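Local coordinates for protein oligogalacturonate lyase (Yersinia enterocolitica subsp. enterocolitica, PDB 3PE7) that cleaves short pectin-derived oligogalacturonates by beta-elimination in the cytoplasm, as a seven-bladed beta-propeller lyase that holds a manganese ion, at residues T340-F345 against V351-P356; N82-F87 against E346-V351; A204-G209 against D215-L220. One frame throughout, in Å; residues are numbered along the deposited sequence.

Contact 1 of 3, residues T340-F345 against V351-P356. With MN (manganese (II) ion), chain B.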
loop_
_atom_site.group_PDB
_atom_site.type_symbol
_atom_site.label_atom_id
_atom_site.label_comp_id
_atom_site.label_asym_id
_atom_site.label_seq_id
_atom_site.Cartn_x
_atom_site.Cartn_y
_atom_site.Cartn_z
ATOM N N THR A 340 -3.627 12.505 -11.841
ATOM C CA THR A 340 -3.370 11.226 -12.515
ATOM C C THR A 340 -4.471 10.899 -13.517
ATOM O O THR A 340 -5.620 11.313 -13.338
ATOM C CB THR A 340 -3.112 10.054 -11.533
ATOM O OG1 THR A 340 -2.373 9.052 -12.225
ATOM C CG2 THR A 340 -4.405 9.436 -11.019
ATOM N N SER A 341 -4.104 10.164 -14.560
ATOM C CA SER A 341 -5.047 9.743 -15.608
ATOM C C SER A 341 -5.759 8.449 -15.238
ATOM O O SER A 341 -6.794 8.112 -15.839
ATOM C CB SER A 341 -4.309 9.530 -16.940
ATOM O OG SER A 341 -3.583 8.306 -16.899
ATOM N N TRP A 342 -5.170 7.723 -14.278
ATOM C CA TRP A 342 -5.603 6.373 -13.893
ATOM C C TRP A 342 -5.394 5.308 -14.975
ATOM O O TRP A 342 -5.881 4.168 -14.840
ATOM C CB TRP A 342 -7.064 6.384 -13.427
ATOM C CG TRP A 342 -7.322 7.340 -12.295
ATOM C CD1 TRP A 342 -7.838 8.610 -12.392
ATOM C CD2 TRP A 342 -7.109 7.100 -10.895
ATOM N NE1 TRP A 342 -7.946 9.179 -11.150
ATOM C CE2 TRP A 342 -7.516 8.271 -10.208
ATOM C CE3 TRP A 342 -6.602 6.019 -10.156
ATOM C CZ2 TRP A 342 -7.421 8.396 -8.817
ATOM C CZ3 TRP A 342 -6.518 6.146 -8.762
ATOM C CH2 TRP A 342 -6.919 7.328 -8.118
ATOM N N LYS A 343 -4.648 5.659 -16.029
ATOM C CA LYS A 343 -4.479 4.749 -17.165
ATOM C C LYS A 343 -3.571 3.597 -16.779
ATOM O O LYS A 343 -2.761 3.689 -15.841
ATOM C CB LYS A 343 -3.884 5.487 -18.382
ATOM C CG LYS A 343 -4.908 6.354 -19.114
ATOM C CD LYS A 343 -4.251 7.251 -20.160
ATOM C CE LYS A 343 -5.302 8.117 -20.846
ATOM N NZ LYS A 343 -4.721 9.026 -21.889
ATOM N N VAL A 344 -3.699 2.501 -17.523
ATOM C CA VAL A 344 -2.821 1.359 -17.366
ATOM C C VAL A 344 -1.512 1.603 -18.125
ATOM O O VAL A 344 -1.528 2.047 -19.285
ATOM C CB VAL A 344 -3.527 0.087 -17.889
ATOM C CG1 VAL A 344 -2.575 -1.122 -17.905
ATOM C CG2 VAL A 344 -4.781 -0.189 -17.055
ATOM N N PHE A 345 -0.375 1.361 -17.480
ATOM C CA PHE A 345 0.882 1.307 -18.223
ATOM C C PHE A 345 1.446 -0.105 -18.111
ATOM O O PHE A 345 1.529 -0.659 -17.012
ATOM C CB PHE A 345 1.927 2.300 -17.676
ATOM C CG PHE A 345 1.693 3.730 -18.071
ATOM C CD1 PHE A 345 2.530 4.358 -19.014
ATOM C CD2 PHE A 345 0.665 4.465 -17.491
ATOM C CE1 PHE A 345 2.331 5.689 -19.367
ATOM C CE2 PHE A 345 0.466 5.817 -17.837
ATOM C CZ PHE A 345 1.288 6.417 -18.772
ATOM N N VAL A 351 -0.144 1.199 -11.327
ATOM C CA VAL A 351 1.022 2.070 -11.531
ATOM C C VAL A 351 0.690 3.584 -11.504
ATOM O O VAL A 351 1.490 4.382 -11.010
ATOM C CB VAL A 351 1.801 1.652 -12.785
ATOM C CG1 VAL A 351 1.039 1.999 -14.070
ATOM C CG2 VAL A 351 3.187 2.267 -12.793
ATOM N N THR A 352 -0.497 3.964 -11.991
ATOM C CA THR A 352 -0.883 5.376 -11.967
ATOM C C THR A 352 -1.674 5.762 -10.722
ATOM O O THR A 352 -2.105 6.906 -10.618
ATOM C CB THR A 352 -1.714 5.776 -13.215
ATOM O OG1 THR A 352 -2.760 4.824 -13.415
ATOM C CG2 THR A 352 -0.814 5.826 -14.470
ATOM N N HIS A 353 -1.858 4.823 -9.779
ATOM C CA HIS A 353 -2.519 5.163 -8.505
ATOM C C HIS A 353 -1.644 6.121 -7.691
ATOM O O HIS A 353 -0.478 5.837 -7.469
ATOM C CB HIS A 353 -2.820 3.900 -7.701
ATOM C CG HIS A 353 -3.959 3.104 -8.246
ATOM N ND1 HIS A 353 -4.651 2.180 -7.489
ATOM C CD2 HIS A 353 -4.538 3.103 -9.471
ATOM C CE1 HIS A 353 -5.610 1.649 -8.228
ATOM N NE2 HIS A 353 -5.568 2.197 -9.431
ATOM N N PRO A 354 -2.206 7.261 -7.250
ATOM C CA PRO A 354 -1.352 8.182 -6.478
ATOM C C PRO A 354 -0.804 7.565 -5.188
ATOM O O PRO A 354 0.361 7.793 -4.854
ATOM C CB PRO A 354 -2.277 9.371 -6.189
ATOM C CG PRO A 354 -3.260 9.357 -7.388
ATOM C CD PRO A 354 -3.483 7.889 -7.662
ATOM N N HIS A 355 -1.626 6.780 -4.485
ATOM C CA HIS A 355 -1.186 6.052 -3.280
ATOM C C HIS A 355 -0.485 6.980 -2.259
ATOM O O HIS A 355 0.647 6.696 -1.833
ATOM C CB HIS A 355 -0.255 4.873 -3.681
ATOM C CG HIS A 355 -0.986 3.710 -4.282
ATOM N ND1 HIS A 355 -0.361 2.757 -5.054
ATOM C CD2 HIS A 355 -2.289 3.347 -4.227
ATOM C CE1 HIS A 355 -1.240 1.851 -5.446
ATOM N NE2 HIS A 355 -2.420 2.186 -4.959
ATOM N N PRO A 356 -1.168 8.066 -1.856
ATOM C CA PRO A 356 -0.450 9.045 -1.031
ATOM C C PRO A 356 -0.116 8.528 0.374
ATOM O O PRO A 356 -0.862 7.720 0.943
ATOM C CB PRO A 356 -1.444 10.209 -0.923
ATOM C CG PRO A 356 -2.795 9.575 -1.087
ATOM C CD PRO A 356 -2.562 8.487 -2.129
HETATM MN MN MN B . -4.251 1.336 -5.566
HETATM O O HOH W 1 -2.503 2.002 -13.530
#

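Contact 2 of 3, residues N82-F87 against E346-V351. With MN (manganese (II) ion), chain B; ACT (acetate ion), chain E.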
loop_
_atom_site.group_PDB
_atom_site.type_symbol
_atom_site.label_atom_id
_atom_site.label_comp_id
_atom_site.label_asym_id
_atom_site.label_seq_id
_atom_site.Cartn_x
_atom_site.Cartn_y
_atom_site.Cartn_z
ATOM N N ASN A 82 8.270 -7.526 -8.424
ATOM C CA ASN A 82 7.046 -6.818 -8.089
ATOM C C ASN A 82 7.504 -5.583 -7.337
ATOM O O ASN A 82 7.980 -5.682 -6.205
ATOM C CB ASN A 82 6.128 -7.668 -7.221
ATOM C CG ASN A 82 4.873 -6.936 -6.804
ATOM O OD1 ASN A 82 4.916 -5.773 -6.381
ATOM N ND2 ASN A 82 3.733 -7.629 -6.896
ATOM N N THR A 83 7.387 -4.438 -7.997
ATOM C CA THR A 83 7.910 -3.179 -7.472
ATOM C C THR A 83 6.913 -2.438 -6.575
ATOM O O THR A 83 7.166 -1.295 -6.149
ATOM C CB THR A 83 8.425 -2.243 -8.594
ATOM O OG1 THR A 83 7.423 -2.111 -9.619
ATOM C CG2 THR A 83 9.726 -2.812 -9.188
ATOM N N PHE A 84 5.801 -3.086 -6.249
ATOM C CA PHE A 84 4.798 -2.417 -5.430
ATOM C C PHE A 84 4.814 -2.882 -3.983
ATOM O O PHE A 84 4.630 -2.081 -3.066
ATOM C CB PHE A 84 3.390 -2.616 -6.023
ATOM C CG PHE A 84 3.206 -1.893 -7.325
ATOM C CD1 PHE A 84 3.698 -2.450 -8.516
ATOM C CD2 PHE A 84 2.585 -0.651 -7.362
ATOM C CE1 PHE A 84 3.542 -1.776 -9.719
ATOM C CE2 PHE A 84 2.425 0.025 -8.554
ATOM C CZ PHE A 84 2.904 -0.531 -9.724
ATOM N N GLY A 85 5.030 -4.178 -3.788
ATOM C CA GLY A 85 4.868 -4.769 -2.460
ATOM C C GLY A 85 6.062 -4.604 -1.533
ATOM O O GLY A 85 5.977 -4.986 -0.361
ATOM N N GLY A 86 7.161 -4.061 -2.048
ATOM C CA GLY A 86 8.438 -4.054 -1.319
ATOM C C GLY A 86 8.448 -3.065 -0.178
ATOM O O GLY A 86 7.733 -2.071 -0.210
ATOM N N PHE A 87 9.269 -3.352 0.831
ATOM C CA PHE A 87 9.378 -2.469 1.991
ATOM C C PHE A 87 10.787 -2.491 2.573
ATOM O O PHE A 87 11.542 -3.457 2.414
ATOM C CB PHE A 87 8.341 -2.839 3.052
ATOM C CG PHE A 87 8.489 -4.235 3.608
ATOM C CD1 PHE A 87 9.239 -4.464 4.763
ATOM C CD2 PHE A 87 7.864 -5.315 2.988
ATOM C CE1 PHE A 87 9.366 -5.775 5.293
ATOM C CE2 PHE A 87 7.973 -6.628 3.508
ATOM C CZ PHE A 87 8.723 -6.861 4.653
ATOM N N GLU A 346 1.846 -0.665 -19.253
ATOM C CA GLU A 346 2.443 -2.014 -19.335
ATOM C C GLU A 346 1.659 -3.079 -18.544
ATOM O O GLU A 346 2.234 -3.928 -17.829
ATOM C CB GLU A 346 3.940 -1.984 -18.945
ATOM C CG GLU A 346 4.804 -1.056 -19.818
ATOM C CD GLU A 346 6.254 -1.081 -19.438
ATOM O OE1 GLU A 346 6.871 -2.164 -19.514
ATOM O OE2 GLU A 346 6.793 -0.018 -19.065
ATOM N N GLY A 347 0.343 -3.033 -18.695
ATOM C CA GLY A 347 -0.543 -4.033 -18.095
ATOM C C GLY A 347 -0.827 -3.842 -16.615
ATOM O O GLY A 347 -1.631 -4.569 -16.041
ATOM N N ASP A 348 -0.173 -2.858 -15.995
ATOM C CA ASP A 348 -0.278 -2.686 -14.561
ATOM C C ASP A 348 -1.365 -1.688 -14.158
ATOM O O ASP A 348 -1.313 -0.498 -14.507
ATOM C CB ASP A 348 1.071 -2.280 -13.973
ATOM C CG ASP A 348 1.108 -2.474 -12.489
ATOM O OD1 ASP A 348 0.435 -1.675 -11.797
ATOM O OD2 ASP A 348 1.787 -3.415 -12.022
ATOM N N ARG A 349 -2.330 -2.182 -13.392
ATOM C CA ARG A 349 -3.503 -1.398 -13.027
ATOM C C ARG A 349 -3.300 -0.583 -11.756
ATOM O O ARG A 349 -4.234 0.088 -11.322
ATOM C CB ARG A 349 -4.729 -2.307 -12.827
ATOM C CG ARG A 349 -4.953 -3.384 -13.894
ATOM C CD ARG A 349 -5.064 -2.793 -15.248
ATOM N NE ARG A 349 -5.462 -3.757 -16.275
ATOM C CZ ARG A 349 -6.636 -3.746 -16.898
ATOM N NH1 ARG A 349 -7.551 -2.824 -16.600
ATOM N NH2 ARG A 349 -6.892 -4.656 -17.833
ATOM N N GLN A 350 -2.111 -0.643 -11.156
ATOM C CA GLN A 350 -1.830 0.143 -9.944
ATOM C C GLN A 350 -0.848 1.266 -10.196
ATOM O O GLN A 350 -0.719 2.179 -9.373
ATOM C CB GLN A 350 -1.267 -0.761 -8.823
ATOM C CG GLN A 350 -2.279 -1.744 -8.205
ATOM C CD GLN A 350 -3.384 -1.066 -7.431
ATOM O OE1 GLN A 350 -3.135 -0.154 -6.614
ATOM N NE2 GLN A 350 -4.630 -1.509 -7.663
ATOM N N VAL A 351 -0.144 1.199 -11.327
ATOM C CA VAL A 351 1.022 2.070 -11.531
ATOM C C VAL A 351 0.690 3.584 -11.504
ATOM O O VAL A 351 1.490 4.382 -11.010
ATOM C CB VAL A 351 1.801 1.652 -12.785
ATOM C CG1 VAL A 351 1.039 1.999 -14.070
ATOM C CG2 VAL A 351 3.187 2.267 -12.793
HETATM MN MN MN B . -4.251 1.336 -5.566
HETATM C C ACT E . -5.559 -0.443 -4.394
HETATM O O ACT E . -6.060 0.045 -5.472
HETATM O OXT ACT E . -4.463 0.049 -3.926
HETATM C CH3 ACT E . -6.231 -1.580 -3.703
#

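Contact 3 of 3, residues A204-G209 against D215-L220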
loop_
_atom_site.group_PDB
_atom_site.type_symbol
_atom_site.label_atom_id
_atom_site.label_comp_id
_atom_site.label_asym_id
_atom_site.label_seq_id
_atom_site.Cartn_x
_atom_site.Cartn_y
_atom_site.Cartn_z
ATOM N N ALA A 204 -5.216 -8.615 10.889
ATOM C CA ALA A 204 -6.403 -8.229 10.151
ATOM C C ALA A 204 -6.281 -8.841 8.771
ATOM O O ALA A 204 -5.175 -9.042 8.285
ATOM C CB ALA A 204 -6.526 -6.696 10.051
ATOM N N PHE A 205 -7.421 -9.159 8.164
ATOM C CA PHE A 205 -7.459 -9.654 6.766
ATOM C C PHE A 205 -8.850 -9.423 6.222
ATOM O O PHE A 205 -9.762 -9.065 6.963
ATOM C CB PHE A 205 -7.081 -11.149 6.668
ATOM C CG PHE A 205 -8.078 -12.077 7.322
ATOM C CD1 PHE A 205 -9.013 -12.774 6.555
ATOM C CD2 PHE A 205 -8.072 -12.277 8.706
ATOM C CE1 PHE A 205 -9.928 -13.624 7.156
ATOM C CE2 PHE A 205 -8.997 -13.134 9.304
ATOM C CZ PHE A 205 -9.919 -13.808 8.527
ATOM N N CYS A 206 -9.024 -9.598 4.913
ATOM C CA CYS A 206 -10.330 -9.340 4.307
ATOM C C CYS A 206 -10.920 -10.539 3.579
ATOM O O CYS A 206 -10.216 -11.488 3.206
ATOM C CB CYS A 206 -10.275 -8.134 3.344
ATOM S SG CYS A 206 -9.376 -8.406 1.776
ATOM N N HIS A 207 -12.227 -10.461 3.376
ATOM C CA HIS A 207 -12.890 -11.288 2.370
ATOM C C HIS A 207 -12.907 -10.438 1.118
ATOM O O HIS A 207 -13.614 -9.424 1.055
ATOM C CB HIS A 207 -14.298 -11.658 2.816
ATOM C CG HIS A 207 -14.333 -12.672 3.922
ATOM N ND1 HIS A 207 -15.514 -13.189 4.416
ATOM C CD2 HIS A 207 -13.340 -13.260 4.631
ATOM C CE1 HIS A 207 -15.245 -14.055 5.377
ATOM N NE2 HIS A 207 -13.935 -14.103 5.542
ATOM N N GLU A 208 -12.074 -10.829 0.155
ATOM C CA GLU A 208 -11.963 -10.103 -1.117
ATOM C C GLU A 208 -13.164 -10.424 -2.008
ATOM O O GLU A 208 -13.774 -11.492 -1.891
ATOM C CB GLU A 208 -10.627 -10.427 -1.808
ATOM C CG GLU A 208 -10.285 -9.516 -3.012
ATOM C CD GLU A 208 -10.460 -8.044 -2.687
ATOM O OE1 GLU A 208 -9.545 -7.474 -2.095
ATOM O OE2 GLU A 208 -11.514 -7.462 -3.007
ATOM N N GLY A 209 -13.505 -9.484 -2.884
ATOM C CA GLY A 209 -14.638 -9.656 -3.778
ATOM C C GLY A 209 -15.468 -8.389 -3.849
ATOM O O GLY A 209 -15.155 -7.399 -3.177
ATOM N N ASP A 215 -20.052 -11.056 2.481
ATOM C CA ASP A 215 -20.696 -11.159 3.796
ATOM C C ASP A 215 -20.217 -10.048 4.751
ATOM O O ASP A 215 -21.020 -9.321 5.346
ATOM C CB ASP A 215 -20.510 -12.574 4.404
ATOM C CG ASP A 215 -19.021 -12.977 4.626
ATOM O OD1 ASP A 215 -18.787 -13.890 5.455
ATOM O OD2 ASP A 215 -18.085 -12.422 4.001
ATOM N N ALA A 216 -18.904 -9.912 4.860
ATOM C CA ALA A 216 -18.283 -8.841 5.628
ATOM C C ALA A 216 -16.878 -8.677 5.107
ATOM O O ALA A 216 -16.172 -9.659 4.853
ATOM C CB ALA A 216 -18.269 -9.167 7.124
ATOM N N ARG A 217 -16.481 -7.425 4.928
ATOM C CA ARG A 217 -15.183 -7.116 4.393
ATOM C C ARG A 217 -14.076 -7.476 5.377
ATOM O O ARG A 217 -13.165 -8.201 5.038
ATOM C CB ARG A 217 -15.107 -5.627 4.082
ATOM C CG ARG A 217 -14.458 -5.308 2.793
ATOM C CD ARG A 217 -12.964 -5.318 2.808
ATOM N NE ARG A 217 -12.559 -5.774 1.504
ATOM C CZ ARG A 217 -11.408 -5.524 0.892
ATOM N NH1 ARG A 217 -10.456 -4.798 1.460
ATOM N NH2 ARG A 217 -11.218 -6.031 -0.311
ATOM N N MET A 218 -14.174 -6.966 6.602
ATOM C CA MET A 218 -13.024 -6.884 7.497
ATOM C C MET A 218 -13.101 -7.895 8.638
ATOM O O MET A 218 -14.123 -8.009 9.315
ATOM C CB MET A 218 -12.907 -5.473 8.091
ATOM C CG MET A 218 -12.668 -4.354 7.078
ATOM S SD MET A 218 -12.995 -2.727 7.835
ATOM C CE MET A 218 -11.559 -2.485 8.824
ATOM N N TRP A 219 -11.990 -8.594 8.839
ATOM C CA TRP A 219 -11.874 -9.643 9.851
ATOM C C TRP A 219 -10.596 -9.494 10.657
ATOM O O TRP A 219 -9.614 -8.896 10.202
ATOM C CB TRP A 219 -11.886 -11.023 9.172
ATOM C CG TRP A 219 -13.196 -11.272 8.489
ATOM C CD1 TRP A 219 -13.603 -10.747 7.295
ATOM C CD2 TRP A 219 -14.293 -12.058 8.978
ATOM N NE1 TRP A 219 -14.868 -11.175 7.000
ATOM C CE2 TRP A 219 -15.318 -11.980 8.013
ATOM C CE3 TRP A 219 -14.501 -12.841 10.133
ATOM C CZ2 TRP A 219 -16.550 -12.642 8.161
ATOM C CZ3 TRP A 219 -15.736 -13.510 10.278
ATOM C CH2 TRP A 219 -16.734 -13.399 9.292
ATOM N N LEU A 220 -10.630 -9.994 11.884
ATOM C CA LEU A 220 -9.435 -10.139 12.684
ATOM C C LEU A 220 -9.299 -11.613 13.048
ATOM O O LEU A 220 -10.292 -12.341 13.139
ATOM C CB LEU A 220 -9.525 -9.318 13.972
ATOM C CG LEU A 220 -9.669 -7.805 13.899
ATOM C CD1 LEU A 220 -9.769 -7.286 15.331
ATOM C CD2 LEU A 220 -8.441 -7.195 13.225
HETATM O O HOH W 2 -14.162 -7.124 -0.548
#

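Contact 1 of 3, residues T340-F345 against V351-P356
The indole of Trp-342 turns an edge to His-353, and its CZ3 stands over one face of the imidazole, offset toward the rim. The pair is an offset edge-to-face stack, with ring planes at 70° and the six-membered ring and imidazole centroids 5.3 Å apart. One face of the indole carries CG2 of Thr-340, over its centre. Pro-354 CD comes obliquely to Trp-342 CH2 at 3.5 Å. Phe-345, away from the metal, meets Thr-352 CG2 through CE2 at 3.6 Å, and its CB packs on Val-351 CG1.

Both segments belong to one long loop between strands 331-337 and 357-358 of the beta-propeller, and this loop carries metal ligands. His-353 ND1 and His-355 NE2 each bind manganese at 2.1 Å; Gln-350 and His-287 also bind it. The Trp-342 edge thus packs on a first-shell ligand and probably helps hold the imidazole.

Two threonines tie the loop across itself. Thr-340 OG1 donates to Thr-352 O at 2.7 Å, in the carbonyl plane and on a lone pair. Thr-352 OG1 returns a bond to Lys-343 O, also at 2.7 Å, tilted 26° from that carbonyl plane. A chi1 of 49° sets this hydroxyl between backbone N and carbonyl carbon, facing Lys-343. Water 1 lies between Lys-343 O and Thr-352 N, accepting from the latter. Ser-341 OG takes the N-H of Lys-343 in an ST turn and also bonds Asp-370.

Contact 2 of 3, residues N82-F87 against E346-V351
The manganese site draws a ligand from segment 346-351, and Phe-84 of segment 82-87 packs against Gln-350, Asp-348 and Val-351. Gln-350 OE1 binds manganese at 2.1 Å. Its CB rests on Phe-84 CE2 at 3.8 Å, so one residue touches the phenyl ring with its root and the metal with its amide. The chain bends at CB-CG (chi2 -67°), which turns the amide away from Phe-84 and toward the ion.

An acetate, probably from the crystallisation liquor, binds the manganese through both oxygens. Gln-350 NE2 donates to acetate O at 3.0 Å. The amide thus uses its oxygen on the metal and its nitrogen on the bound carboxylate, which should fix its flip.

The outer end of the phenyl ring also meets Asp-348 and Val-351. Asp-348 comes from the opposite direction, with OD2 3.3 Å from Phe-84 CE1, and the carboxylate and ring planes are 11° apart. Val-351 CA lies at the ring edge, 3.7 Å from Phe-84 CZ. Outside the two segments, His-34 stacks on the ring.

Each segment is braced from within. Asn-82 OD1 accepts from Phe-84 N at 2.8 Å and from Gly-85 N, and this Asx turn presents the phenyl ring. A second Asx turn forms where Asp-348 OD1 accepts from Gln-350 N at 2.8 Å, on the anti side and out of the carboxylate plane; it probably helps position the ligand. His-287, His-353 and His-355 complete the protein part of a three-histidine, one-glutamine manganese site, built from the loop between strands 331-337 and 357-358 and the start of strand 287-290 in a beta-propeller.

Contact 3 of 3, residues A204-G209 against D215-L220
His-207 and Trp-219 stack face to face, with the imidazole and pyrrole centroids 3.8 Å apart and the planes at 22°. Trp-219 NE1 lies over the centre of the imidazole. Beside them Trp-219 CB sits over one face of Phe-205, 3.7 Å from the ring centroid, as a CH-pi contact. Phe-205 CG sits between backbone N and carbonyl carbon (chi1 66°), which brings the ring to this CB. The three rings form one aromatic cluster.

Two bonds fix the stacked pair. His-207 ND1 donates to Asp-215 OD2 at 2.7 Å, nearly straight at 164°, on the syn lone pair of that oxygen. The carboxylate and imidazole are almost coplanar. Trp-219 NE1 donates to Ala-216 O at 2.9 Å, from above that carbonyl plane but close to the plane of its own ring.

Beneath the cluster runs an antiparallel hairpin of strands 202-207 and 218-222, in one blade of the propeller. Phe-205 and Trp-219 make its hydrogen-bonded pair. On the other face of the sheet Ala-204 CB meets Leu-220 CD2 at 3.7 Å.

At the end of the hairpin, Cys-206 SG lies over one face of the Arg-217 guanidinium, 3.6 Å from CZ. Glu-208 OE1 forms a salt bridge with Arg-217 NH2 at 2.8 Å, although the hydrogen bond within it is weak. Gly-209 N donates to Glu-208 OE2 at 2.8 Å and steadies this carboxylate. Water 2 accepts from Arg-217 NE and donates to His-207 O and Gly-209 O. Glu-208 at NH2 and Glu-243 of the next blade at NH1 probably balance the arginine's charge and fix how its guanidinium is turned; Asp-215 would polarise the His-207 ring and may raise its proton affinity.

Overall arrangement
Contacts 1 and 2 are neighbours at the manganese site, with centres about 10 Å apart. They share Val-351 and the long loop between strands 331-337 and 357-358. Their segments alternate along the chain. Contact 2 brings in the 82-87 loop from far earlier in the sequence, so distant parts of the chain meet beside the metal. Contact 3 is a hairpin in the four-stranded sheet of strands 190-196 to 229-230. Its centre lies about 25 Å from contact 1 and about 22 Å from contact 2, and the contact touches neither. It falls within the chain span closed by contact 2. The first two thus join loop segments beside the manganese, while contact 3 belongs to a separate blade.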